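Tol-Pal system protein TolB (Acinetobacter baumannii, PDB 7MX5) probably takes part, as the periplasmic component of the Tol-Pal system, in outer membrane invagination during cell division and in keeping that membrane intact. Local coordinates at residues Ile273-Tyr285 with Val294-Thr308. Sequence-based numbering, arbitrary orientation.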
loop_
_atom_site.group_PDB
_atom_site.type_symbol
_atom_site.label_atom_id
_atom_site.label_comp_id
_atom_site.label_asym_id
_atom_site.label_seq_id
_atom_site.Cartn_x
_atom_site.Cartn_y
_atom_site.Cartn_z
ATOM N N ILE A 273 -12.699 5.207 12.377
ATOM C CA ILE A 273 -13.764 5.433 11.413
ATOM C C ILE A 273 -14.396 4.094 11.057
ATOM O O ILE A 273 -13.801 3.026 11.229
ATOM C CB ILE A 273 -13.262 6.162 10.149
ATOM C CG1 ILE A 273 -12.358 5.246 9.324
ATOM C CG2 ILE A 273 -12.532 7.442 10.527
ATOM C CD1 ILE A 273 -12.086 5.761 7.929
ATOM N N PHE A 274 -15.626 4.161 10.551
ATOM C CA PHE A 274 -16.381 2.954 10.244
ATOM C C PHE A 274 -17.537 3.306 9.321
ATOM O O PHE A 274 -17.951 4.465 9.223
ATOM C CB PHE A 274 -16.899 2.274 11.519
ATOM C CG PHE A 274 -17.878 3.108 12.297
ATOM C CD1 PHE A 274 -17.450 4.193 13.047
ATOM C CD2 PHE A 274 -19.229 2.809 12.272
ATOM C CE1 PHE A 274 -18.349 4.960 13.759
ATOM C CE2 PHE A 274 -20.133 3.574 12.980
ATOM C CZ PHE A 274 -19.693 4.652 13.725
ATOM N N THR A 275 -18.051 2.282 8.645
ATOM C CA THR A 275 -19.199 2.421 7.760
ATOM C C THR A 275 -20.481 2.143 8.533
ATOM O O THR A 275 -20.512 1.281 9.417
ATOM C CB THR A 275 -19.079 1.466 6.571
ATOM O OG1 THR A 275 -17.887 1.767 5.835
ATOM C CG2 THR A 275 -20.285 1.585 5.650
ATOM N N SER A 276 -21.539 2.879 8.200
ATOM C CA SER A 276 -22.774 2.795 8.962
ATOM C C SER A 276 -23.970 3.057 8.060
ATOM O O SER A 276 -23.914 3.922 7.180
ATOM C CB SER A 276 -22.762 3.801 10.114
ATOM O OG SER A 276 -23.993 3.760 10.810
ATOM N N ASP A 277 -25.052 2.312 8.291
ATOM C CA ASP A 277 -26.320 2.516 7.601
ATOM C C ASP A 277 -27.381 3.114 8.520
ATOM O O ASP A 277 -28.574 3.066 8.200
ATOM C CB ASP A 277 -26.820 1.200 7.003
ATOM C CG ASP A 277 -27.740 1.409 5.811
ATOM O OD1 ASP A 277 -27.261 1.904 4.769
ATOM O OD2 ASP A 277 -28.940 1.078 5.916
ATOM N N ARG A 278 -26.969 3.682 9.657
ATOM C CA ARG A 278 -27.926 4.199 10.629
ATOM C C ARG A 278 -28.710 5.394 10.103
ATOM O O ARG A 278 -29.762 5.722 10.663
ATOM C CB ARG A 278 -27.206 4.581 11.923
ATOM C CG ARG A 278 -26.170 5.682 11.761
ATOM C CD ARG A 278 -25.901 6.379 13.081
ATOM N NE ARG A 278 -24.827 5.736 13.828
ATOM C CZ ARG A 278 -24.390 6.146 15.011
ATOM N NH1 ARG A 278 -24.900 7.212 15.605
ATOM N NH2 ARG A 278 -23.418 5.466 15.613
ATOM N N GLY A 279 -28.231 6.049 9.051
ATOM C CA GLY A 279 -28.936 7.152 8.439
ATOM C C GLY A 279 -29.767 6.793 7.230
ATOM O O GLY A 279 -30.327 7.690 6.592
ATOM N N GLY A 280 -29.873 5.508 6.895
ATOM C CA GLY A 280 -30.600 5.066 5.726
ATOM C C GLY A 280 -29.742 4.819 4.504
ATOM O O GLY A 280 -30.259 4.325 3.494
ATOM N N SER A 281 -28.454 5.146 4.567
ATOM C CA SER A 281 -27.528 4.949 3.462
ATOM C C SER A 281 -26.138 4.748 4.039
ATOM O O SER A 281 -25.812 5.333 5.080
ATOM C CB SER A 281 -27.536 6.142 2.496
ATOM O OG SER A 281 -26.962 7.288 3.101
ATOM N N PRO A 282 -25.301 3.928 3.401
ATOM C CA PRO A 282 -23.949 3.681 3.931
ATOM C C PRO A 282 -23.108 4.950 3.901
ATOM O O PRO A 282 -22.852 5.518 2.837
ATOM C CB PRO A 282 -23.386 2.603 2.997
ATOM C CG PRO A 282 -24.555 2.049 2.254
ATOM C CD PRO A 282 -25.603 3.109 2.215
ATOM N N GLN A 283 -22.683 5.393 5.082
ATOM C CA GLN A 283 -21.820 6.554 5.226
ATOM C C GLN A 283 -20.670 6.209 6.162
ATOM O O GLN A 283 -20.707 5.209 6.884
ATOM C CB GLN A 283 -22.590 7.771 5.760
ATOM C CG GLN A 283 -23.711 8.257 4.853
ATOM C CD GLN A 283 -23.221 8.677 3.480
ATOM O OE1 GLN A 283 -22.058 9.043 3.303
ATOM N NE2 GLN A 283 -24.113 8.630 2.496
ATOM N N ILE A 284 -19.640 7.049 6.140
ATOM C CA ILE A 284 -18.460 6.868 6.978
ATOM C C ILE A 284 -18.591 7.782 8.187
ATOM O O ILE A 284 -18.721 9.003 8.042
ATOM C CB ILE A 284 -17.167 7.159 6.201
ATOM C CG1 ILE A 284 -16.880 6.033 5.207
ATOM C CG2 ILE A 284 -15.997 7.331 7.159
ATOM C CD1 ILE A 284 -15.714 6.318 4.298
ATOM N N TYR A 285 -18.557 7.193 9.376
ATOM C CA TYR A 285 -18.671 7.921 10.629
ATOM C C TYR A 285 -17.371 7.812 11.415
ATOM O O TYR A 285 -16.511 6.976 11.129
ATOM C CB TYR A 285 -19.847 7.395 11.461
ATOM C CG TYR A 285 -21.204 7.699 10.867
ATOM C CD1 TYR A 285 -21.668 7.008 9.756
ATOM C CD2 TYR A 285 -22.024 8.676 11.417
ATOM C CE1 TYR A 285 -22.908 7.279 9.211
ATOM C CE2 TYR A 285 -23.266 8.956 10.877
ATOM C CZ TYR A 285 -23.702 8.255 9.773
ATOM O OH TYR A 285 -24.937 8.527 9.231
ATOM N N VAL A 294 -20.304 9.703 18.133
ATOM C CA VAL A 294 -20.212 9.288 16.740
ATOM C C VAL A 294 -20.555 10.491 15.874
ATOM O O VAL A 294 -21.560 11.169 16.115
ATOM C CB VAL A 294 -21.146 8.103 16.433
ATOM C CG1 VAL A 294 -21.315 7.931 14.931
ATOM C CG2 VAL A 294 -20.606 6.828 17.062
ATOM N N LYS A 295 -19.715 10.759 14.877
ATOM C CA LYS A 295 -19.882 11.909 14.002
ATOM C C LYS A 295 -19.741 11.475 12.553
ATOM O O LYS A 295 -18.856 10.683 12.217
ATOM C CB LYS A 295 -18.858 13.002 14.326
ATOM C CG LYS A 295 -19.011 14.265 13.501
ATOM C CD LYS A 295 -17.656 14.862 13.166
ATOM C CE LYS A 295 -16.951 15.358 14.417
ATOM N NZ LYS A 295 -15.472 15.370 14.250
ATOM N N ARG A 296 -20.616 11.996 11.696
ATOM C CA ARG A 296 -20.554 11.693 10.274
ATOM C C ARG A 296 -19.441 12.492 9.610
ATOM O O ARG A 296 -19.287 13.693 9.854
ATOM C CB ARG A 296 -21.890 11.998 9.599
ATOM C CG ARG A 296 -21.966 11.532 8.155
ATOM C CD ARG A 296 -23.382 11.612 7.613
ATOM N NE ARG A 296 -23.400 11.603 6.155
ATOM C CZ ARG A 296 -24.478 11.831 5.417
ATOM N NH1 ARG A 296 -25.650 12.095 5.970
ATOM N NH2 ARG A 296 -24.377 11.792 4.092
ATOM N N LEU A 297 -18.667 11.819 8.765
ATOM C CA LEU A 297 -17.559 12.438 8.046
ATOM C C LEU A 297 -17.853 12.680 6.576
ATOM O O LEU A 297 -17.419 13.694 6.025
ATOM C CB LEU A 297 -16.300 11.572 8.169
ATOM C CG LEU A 297 -15.652 11.500 9.552
ATOM C CD1 LEU A 297 -14.463 10.549 9.536
ATOM C CD2 LEU A 297 -15.231 12.885 10.019
ATOM N N THR A 298 -18.579 11.777 5.925
ATOM C CA THR A 298 -18.860 11.873 4.499
ATOM C C THR A 298 -20.293 12.337 4.283
ATOM O O THR A 298 -21.232 11.747 4.829
ATOM C CB THR A 298 -18.632 10.527 3.808
ATOM O OG1 THR A 298 -19.365 9.504 4.494
ATOM C CG2 THR A 298 -17.152 10.172 3.811
ATOM N N PHE A 299 -20.457 13.391 3.483
ATOM C CA PHE A 299 -21.767 13.954 3.198
ATOM C C PHE A 299 -22.120 13.967 1.718
ATOM O O PHE A 299 -23.287 14.206 1.384
ATOM C CB PHE A 299 -21.863 15.388 3.743
ATOM C CG PHE A 299 -21.645 15.488 5.226
ATOM C CD1 PHE A 299 -22.687 15.266 6.110
ATOM C CD2 PHE A 299 -20.395 15.802 5.734
ATOM C CE1 PHE A 299 -22.488 15.357 7.475
ATOM C CE2 PHE A 299 -20.190 15.894 7.097
ATOM C CZ PHE A 299 -21.237 15.672 7.968
ATOM N N LYS A 300 -21.163 13.721 0.828
ATOM C CA LYS A 300 -21.413 13.751 -0.606
ATOM C C LYS A 300 -21.859 12.377 -1.088
ATOM O O LYS A 300 -21.238 11.363 -0.754
ATOM C CB LYS A 300 -20.159 14.195 -1.362
ATOM C CG LYS A 300 -19.678 15.590 -1.006
ATOM C CD LYS A 300 -18.946 16.237 -2.170
ATOM C CE LYS A 300 -18.364 17.584 -1.776
ATOM N NZ LYS A 300 -16.941 17.723 -2.194
ATOM N N GLY A 301 -22.937 12.349 -1.867
ATOM C CA GLY A 301 -23.396 11.120 -2.479
ATOM C C GLY A 301 -24.270 10.283 -1.565
ATOM O O GLY A 301 -24.504 10.592 -0.396
ATOM N N SER A 302 -24.762 9.183 -2.133
ATOM C CA SER A 302 -25.630 8.251 -1.430
ATOM C C SER A 302 -24.889 7.031 -0.903
ATOM O O SER A 302 -25.518 6.150 -0.310
ATOM C CB SER A 302 -26.765 7.797 -2.352
ATOM O OG SER A 302 -26.312 7.701 -3.691
ATOM N N PHE A 303 -23.576 6.955 -1.103
ATOM C CA PHE A 303 -22.812 5.778 -0.703
ATOM C C PHE A 303 -21.367 6.184 -0.464
ATOM O O PHE A 303 -20.674 6.600 -1.397
ATOM C CB PHE A 303 -22.901 4.686 -1.772
ATOM C CG PHE A 303 -22.259 3.382 -1.374
ATOM C CD1 PHE A 303 -20.893 3.191 -1.513
ATOM C CD2 PHE A 303 -23.027 2.343 -0.878
ATOM C CE1 PHE A 303 -20.305 1.993 -1.152
ATOM C CE2 PHE A 303 -22.446 1.142 -0.516
ATOM C CZ PHE A 303 -21.083 0.966 -0.653
ATOM N N ASN A 304 -20.923 6.061 0.785
ATOM C CA ASN A 304 -19.524 6.243 1.152
ATOM C C ASN A 304 -19.188 5.188 2.191
ATOM O O ASN A 304 -19.826 5.134 3.245
ATOM C CB ASN A 304 -19.263 7.650 1.698
ATOM C CG ASN A 304 -19.564 8.736 0.683
ATOM O OD1 ASN A 304 -18.676 9.188 -0.040
ATOM N ND2 ASN A 304 -20.820 9.163 0.627
ATOM N N ALA A 305 -18.203 4.345 1.896
ATOM C CA ALA A 305 -17.935 3.199 2.754
ATOM C C ALA A 305 -16.493 2.752 2.574
ATOM O O ALA A 305 -15.782 3.213 1.677
ATOM C CB ALA A 305 -18.899 2.050 2.451
ATOM N N ARG A 306 -16.074 1.838 3.453
ATOM C CA ARG A 306 -14.761 1.197 3.382
ATOM C C ARG A 306 -13.637 2.232 3.409
ATOM O O ARG A 306 -12.720 2.215 2.586
ATOM C CB ARG A 306 -14.655 0.297 2.147
ATOM C CG ARG A 306 -15.394 -1.033 2.272
ATOM C CD ARG A 306 -16.879 -0.891 1.975
ATOM N NE ARG A 306 -17.699 -1.724 2.847
ATOM C CZ ARG A 306 -19.023 -1.797 2.789
ATOM N NH1 ARG A 306 -19.716 -1.102 1.902
ATOM N NH2 ARG A 306 -19.667 -2.588 3.642
ATOM N N GLY A 307 -13.715 3.142 4.378
ATOM C CA GLY A 307 -12.711 4.177 4.494
ATOM C C GLY A 307 -11.466 3.701 5.220
ATOM O O GLY A 307 -11.515 2.857 6.114
ATOM N N THR A 308 -10.327 4.259 4.814
ATOM C CA THR A 308 -9.056 4.004 5.473
ATOM C C THR A 308 -8.303 5.320 5.605
ATOM O O THR A 308 -8.496 6.246 4.815
ATOM C CB THR A 308 -8.209 2.972 4.711
ATOM O OG1 THR A 308 -6.979 2.748 5.412
ATOM C CG2 THR A 308 -7.908 3.455 3.303
#
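Gln283 meets Arg296, Thr298 and Asn304 along the length of its side chain. Its CB sits near Thr298 OG1 and Arg296 NE. CG then lies over one face of the Arg296 guanidinium, 3.6 Å from Arg296 NE, and the amide follows with its plane only 30° from that of the guanidinium. A bend at chi2 (-60°) brings OE1 between Thr298 and Asn304, where it accepts two bonds: from Thr298 OG1 at 3.0 Å, and from Asn304 ND2 at 3.0 Å on a lone pair. The Asn304 bond is bent (135°), with OE1 tilted from the Asn304 amide plane; ND2 also donates to Lys300 O, and Asn304 OD1 is hydrogen-bonded to His320 ND1. Gln283 NE2 donates a hydrogen bond to Ser281 OG, which lies in the amide plane. Thr298 OG1 receives the backbone N-H of Ile284 and so gives its own hydrogen to OE1, which supports the modelled orientation of the buried amide. Leu297 N donates to Ile284 O.

Beside this network, Arg296 runs extended across the Tyr285 ring, its CG over one face at 4.2 Å from the ring centroid, a CH-pi contact. Deeper in, Ile284 CD1 rests on Gly307 CA (3.7 Å) and the same side chain reaches Leu318. Thr275 OG1 accepts from Arg306 N.

Strands 271-276, 283-288 and 294-296 belong to one four-stranded antiparallel sheet, and 304-309 begins the next: this is the junction between successive blades of the TolB beta-propeller.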